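Local coordinates for predicted protein (Acinetobacter sp. RUH2624, PDB 4MEA) that hydrolyses epoxides, as a secreted Cif virulence factor with the alpha/beta hydrolase fold, at residues Glu1-Ile9 / Asn201-Ala212. Residues are numbered along the deposited sequence; the frame is centred on the assembly and turned at random.
Sequences EYDPNLKSI and NLFFSYFIKTYA
Leu6 and Tyr206 share a single water that is gripped three times: it accepts from Tyr206 OH and donates to Leu6 O at 2.7 Å and to Asp3 O at 2.9 Å. The example illustrates how an N-terminal arm without regular structure can be fitted to a helix. A type I turn from Asp3 to Leu6, closed by Leu6 N on Asp3 O, with an Asx turn in which Asn5 N binds Asp3 OD1, brings both ends of the turn to this water. With CG turned anti to the amide nitrogen (chi1 -172°), the Tyr206 ring reaches out to the arm; Leu6 CD2 lies over one ring face, 3.5 Å from Tyr206 CE1, while Leu6 O lies in plane at the edge. Helix 200-211 belongs to the insert between strands 151-157 and 267-272, which in epoxide hydrolases of the alpha/beta hydrolase fold forms the cap over the core. At the helix's C-terminal end Glu1 N donates to Thr210 O (2.9 Å), in the carbonyl plane. A second water accepts a hydrogen bond from Asp3 N and donates one to Thr210 OG1, whose hydroxyl donates in turn to Tyr206 O, from the face opposite Thr210 N. Farther along, Ile9 CD1 reaches across Asn201, 3.7 Å from its CG, and Leu202 CD1 sits 3.7 Å from Ser8 CB; a third water joins Ile9 N to Leu202 O. The second subunit also meets this region: its Gly189 N binds Tyr2 OH, its Asp190 and Lys194 bind Ser8 OG, and its Phe188 meets the Tyr206 ring edge-to-face.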
loop_
_atom_site.group_PDB
_atom_site.type_symbol
_atom_site.label_atom_id
_atom_site.label_comp_id
_atom_site.label_asym_id
_atom_site.label_seq_id
_atom_site.Cartn_x
_atom_site.Cartn_y
_atom_site.Cartn_z
ATOM N N GLU A 1 10.605 -11.174 5.811
ATOM C CA GLU A 1 9.287 -11.648 5.381
ATOM C C GLU A 1 8.169 -11.169 6.320
ATOM O O GLU A 1 8.402 -10.956 7.523
ATOM C CB GLU A 1 9.274 -13.179 5.282
ATOM C CG GLU A 1 9.124 -13.912 6.623
ATOM C CD GLU A 1 10.426 -14.043 7.410
ATOM O OE1 GLU A 1 11.201 -13.067 7.484
ATOM O OE2 GLU A 1 10.671 -15.133 7.968
ATOM N N TYR A 2 6.960 -11.002 5.775
ATOM C CA TYR A 2 5.832 -10.549 6.589
ATOM C C TYR A 2 5.503 -11.545 7.702
ATOM O O TYR A 2 5.414 -12.750 7.463
ATOM C CB TYR A 2 4.567 -10.238 5.759
ATOM C CG TYR A 2 3.471 -9.636 6.630
ATOM C CD1 TYR A 2 3.481 -8.282 6.947
ATOM C CD2 TYR A 2 2.465 -10.429 7.178
ATOM C CE1 TYR A 2 2.505 -7.724 7.765
ATOM C CE2 TYR A 2 1.484 -9.879 8.000
ATOM C CZ TYR A 2 1.511 -8.519 8.293
ATOM O OH TYR A 2 0.553 -7.944 9.117
ATOM N N ASP A 3 5.333 -11.015 8.912
ATOM C CA ASP A 3 4.957 -11.798 10.088
ATOM C C ASP A 3 3.782 -11.120 10.788
ATOM O O ASP A 3 3.950 -10.074 11.424
ATOM C CB ASP A 3 6.143 -11.910 11.047
ATOM C CG ASP A 3 5.743 -12.415 12.419
ATOM O OD1 ASP A 3 4.640 -12.995 12.552
ATOM O OD2 ASP A 3 6.540 -12.232 13.364
ATOM N N PRO A 4 2.582 -11.713 10.678
ATOM C CA PRO A 4 1.374 -11.091 11.232
ATOM C C PRO A 4 1.450 -10.885 12.752
ATOM O O PRO A 4 0.670 -10.102 13.296
ATOM C CB PRO A 4 0.267 -12.093 10.868
ATOM C CG PRO A 4 0.983 -13.397 10.693
ATOM C CD PRO A 4 2.301 -13.034 10.087
ATOM N N ASN A 5 2.379 -11.565 13.420
ATOM C CA ASN A 5 2.540 -11.423 14.865
ATOM C C ASN A 5 3.508 -10.315 15.321
ATOM O O ASN A 5 3.551 -9.990 16.508
ATOM C CB ASN A 5 2.983 -12.749 15.478
ATOM C CG ASN A 5 2.100 -13.912 15.058
ATOM O OD1 ASN A 5 0.877 -13.783 14.968
ATOM N ND2 ASN A 5 2.722 -15.054 14.792
ATOM N N LEU A 6 4.295 -9.749 14.405
ATOM C CA LEU A 6 5.216 -8.669 14.780
ATOM C C LEU A 6 4.436 -7.482 15.346
ATOM O O LEU A 6 3.465 -7.013 14.748
ATOM C CB LEU A 6 6.066 -8.227 13.580
ATOM C CG LEU A 6 6.942 -6.972 13.726
ATOM C CD1 LEU A 6 8.114 -7.202 14.687
ATOM C CD2 LEU A 6 7.449 -6.540 12.363
ATOM N N LYS A 7 4.850 -6.988 16.502
ATOM C CA LYS A 7 4.170 -5.837 17.085
ATOM C C LYS A 7 4.853 -4.527 16.710
ATOM O O LYS A 7 6.070 -4.466 16.555
ATOM C CB LYS A 7 4.050 -5.989 18.610
ATOM C CG LYS A 7 3.083 -7.109 19.021
ATOM C CD LYS A 7 3.017 -7.301 20.529
ATOM C CE LYS A 7 4.289 -7.915 21.066
ATOM N NZ LYS A 7 4.121 -8.315 22.491
ATOM N N SER A 8 4.059 -3.478 16.538
ATOM C CA SER A 8 4.620 -2.153 16.318
ATOM C C SER A 8 5.004 -1.599 17.689
ATOM O O SER A 8 4.496 -2.071 18.705
ATOM C CB SER A 8 3.606 -1.238 15.614
ATOM O OG SER A 8 2.459 -1.047 16.419
ATOM N N ILE A 9 5.913 -0.628 17.719
ATOM C CA ILE A 9 6.317 0.010 18.974
ATOM C C ILE A 9 5.231 0.935 19.496
ATOM O O ILE A 9 4.311 1.311 18.763
ATOM C CB ILE A 9 7.617 0.837 18.804
ATOM C CG1 ILE A 9 7.397 2.001 17.828
ATOM C CG2 ILE A 9 8.752 -0.061 18.328
ATOM C CD1 ILE A 9 8.544 3.025 17.817
ATOM N N ASN A 201 9.814 6.649 13.775
ATOM C CA ASN A 201 10.233 5.449 14.503
ATOM C C ASN A 201 9.175 4.336 14.427
ATOM O O ASN A 201 9.507 3.160 14.243
ATOM C CB ASN A 201 10.587 5.784 15.963
ATOM C CG ASN A 201 11.537 4.770 16.581
ATOM O OD1 ASN A 201 12.056 3.894 15.891
ATOM N ND2 ASN A 201 11.762 4.882 17.885
ATOM N N LEU A 202 7.907 4.712 14.548
ATOM C CA LEU A 202 6.814 3.745 14.475
ATOM C C LEU A 202 6.787 3.055 13.118
ATOM O O LEU A 202 6.797 1.819 13.037
ATOM C CB LEU A 202 5.461 4.431 14.743
ATOM C CG LEU A 202 4.179 3.635 14.471
ATOM C CD1 LEU A 202 4.106 2.411 15.381
ATOM C CD2 LEU A 202 2.941 4.520 14.666
ATOM N N PHE A 203 6.747 3.845 12.046
ATOM C CA PHE A 203 6.675 3.263 10.706
ATOM C C PHE A 203 7.898 2.425 10.340
ATOM O O PHE A 203 7.762 1.275 9.917
ATOM C CB PHE A 203 6.451 4.315 9.606
ATOM C CG PHE A 203 6.371 3.705 8.217
ATOM C CD1 PHE A 203 5.171 3.198 7.741
ATOM C CD2 PHE A 203 7.508 3.588 7.419
ATOM C CE1 PHE A 203 5.091 2.610 6.491
ATOM C CE2 PHE A 203 7.434 3.007 6.158
ATOM C CZ PHE A 203 6.223 2.517 5.694
ATOM N N PHE A 204 9.087 3.007 10.470
ATOM C CA PHE A 204 10.305 2.315 10.058
ATOM C C PHE A 204 10.691 1.124 10.938
ATOM O O PHE A 204 11.218 0.128 10.432
ATOM C CB PHE A 204 11.475 3.294 9.937
ATOM C CG PHE A 204 11.439 4.131 8.678
ATOM C CD1 PHE A 204 11.852 3.598 7.462
ATOM C CD2 PHE A 204 10.999 5.442 8.715
ATOM C CE1 PHE A 204 11.821 4.365 6.290
ATOM C CE2 PHE A 204 10.971 6.218 7.552
ATOM C CZ PHE A 204 11.386 5.680 6.344
ATOM N N SER A 205 10.460 1.215 12.247
ATOM C CA SER A 205 10.726 0.060 13.106
ATOM C C SER A 205 9.970 -1.160 12.576
ATOM O O SER A 205 10.535 -2.252 12.449
ATOM C CB SER A 205 10.345 0.334 14.565
ATOM O OG SER A 205 11.294 1.188 15.193
ATOM N N TYR A 206 8.694 -0.968 12.263
ATOM C CA TYR A 206 7.868 -2.065 11.765
ATOM C C TYR A 206 8.285 -2.458 10.341
ATOM O O TYR A 206 8.500 -3.635 10.044
ATOM C CB TYR A 206 6.373 -1.705 11.827
ATOM C CG TYR A 206 5.492 -2.889 11.509
ATOM C CD1 TYR A 206 5.144 -3.801 12.498
ATOM C CD2 TYR A 206 5.045 -3.113 10.211
ATOM C CE1 TYR A 206 4.361 -4.901 12.206
ATOM C CE2 TYR A 206 4.265 -4.204 9.909
ATOM C CZ TYR A 206 3.927 -5.096 10.910
ATOM O OH TYR A 206 3.144 -6.187 10.599
ATOM N N PHE A 207 8.417 -1.465 9.466
ATOM C CA PHE A 207 8.831 -1.695 8.082
ATOM C C PHE A 207 10.179 -2.435 7.986
ATOM O O PHE A 207 10.293 -3.455 7.298
ATOM C CB PHE A 207 8.923 -0.349 7.348
ATOM C CG PHE A 207 9.258 -0.464 5.885
ATOM C CD1 PHE A 207 8.255 -0.494 4.928
ATOM C CD2 PHE A 207 10.582 -0.508 5.466
ATOM C CE1 PHE A 207 8.567 -0.589 3.572
ATOM C CE2 PHE A 207 10.911 -0.597 4.121
ATOM C CZ PHE A 207 9.900 -0.639 3.167
ATOM N N ILE A 208 11.197 -1.919 8.673
ATOM C CA ILE A 208 12.532 -2.538 8.646
ATOM C C ILE A 208 12.527 -3.973 9.212
ATOM O O ILE A 208 13.075 -4.892 8.597
ATOM C CB ILE A 208 13.582 -1.665 9.389
ATOM C CG1 ILE A 208 13.879 -0.389 8.597
ATOM C CG2 ILE A 208 14.868 -2.445 9.644
ATOM C CD1 ILE A 208 14.644 0.655 9.409
ATOM N N LYS A 209 11.913 -4.174 10.375
ATOM C CA LYS A 209 11.844 -5.527 10.937
ATOM C C LYS A 209 11.070 -6.496 10.022
ATOM O O LYS A 209 11.461 -7.650 9.871
ATOM C CB LYS A 209 11.265 -5.517 12.348
ATOM C CG LYS A 209 12.294 -5.215 13.429
ATOM C CD LYS A 209 11.637 -5.278 14.784
ATOM C CE LYS A 209 12.647 -5.266 15.903
ATOM N NZ LYS A 209 11.943 -5.341 17.209
ATOM N N THR A 210 10.002 -6.016 9.386
ATOM C CA THR A 210 9.204 -6.851 8.484
ATOM C C THR A 210 10.039 -7.453 7.362
ATOM O O THR A 210 9.910 -8.629 7.032
ATOM C CB THR A 210 8.033 -6.043 7.852
ATOM O OG1 THR A 210 7.046 -5.788 8.855
ATOM C CG2 THR A 210 7.371 -6.832 6.720
ATOM N N TYR A 211 10.897 -6.633 6.774
ATOM C CA TYR A 211 11.641 -7.128 5.630
ATOM C C TYR A 211 12.967 -7.768 6.035
ATOM O O TYR A 211 13.668 -8.329 5.194
ATOM C CB TYR A 211 11.758 -6.050 4.551
ATOM C CG TYR A 211 10.390 -5.513 4.187
ATOM C CD1 TYR A 211 9.483 -6.290 3.476
ATOM C CD2 TYR A 211 9.990 -4.253 4.592
ATOM C CE1 TYR A 211 8.219 -5.811 3.161
ATOM C CE2 TYR A 211 8.731 -3.767 4.284
ATOM C CZ TYR A 211 7.856 -4.546 3.572
ATOM O OH TYR A 211 6.617 -4.048 3.268
ATOM N N ALA A 212 13.260 -7.758 7.337
ATOM C CA ALA A 212 14.405 -8.504 7.863
ATOM C C ALA A 212 14.113 -10.007 7.996
ATOM O O ALA A 212 12.993 -10.413 8.308
ATOM C CB ALA A 212 14.845 -7.941 9.201
HETATM O O HOH W 1 2.417 -7.751 12.383
HETATM O O HOH W 2 5.834 -8.420 9.507
HETATM O O HOH W 3 6.903 -0.055 15.151
#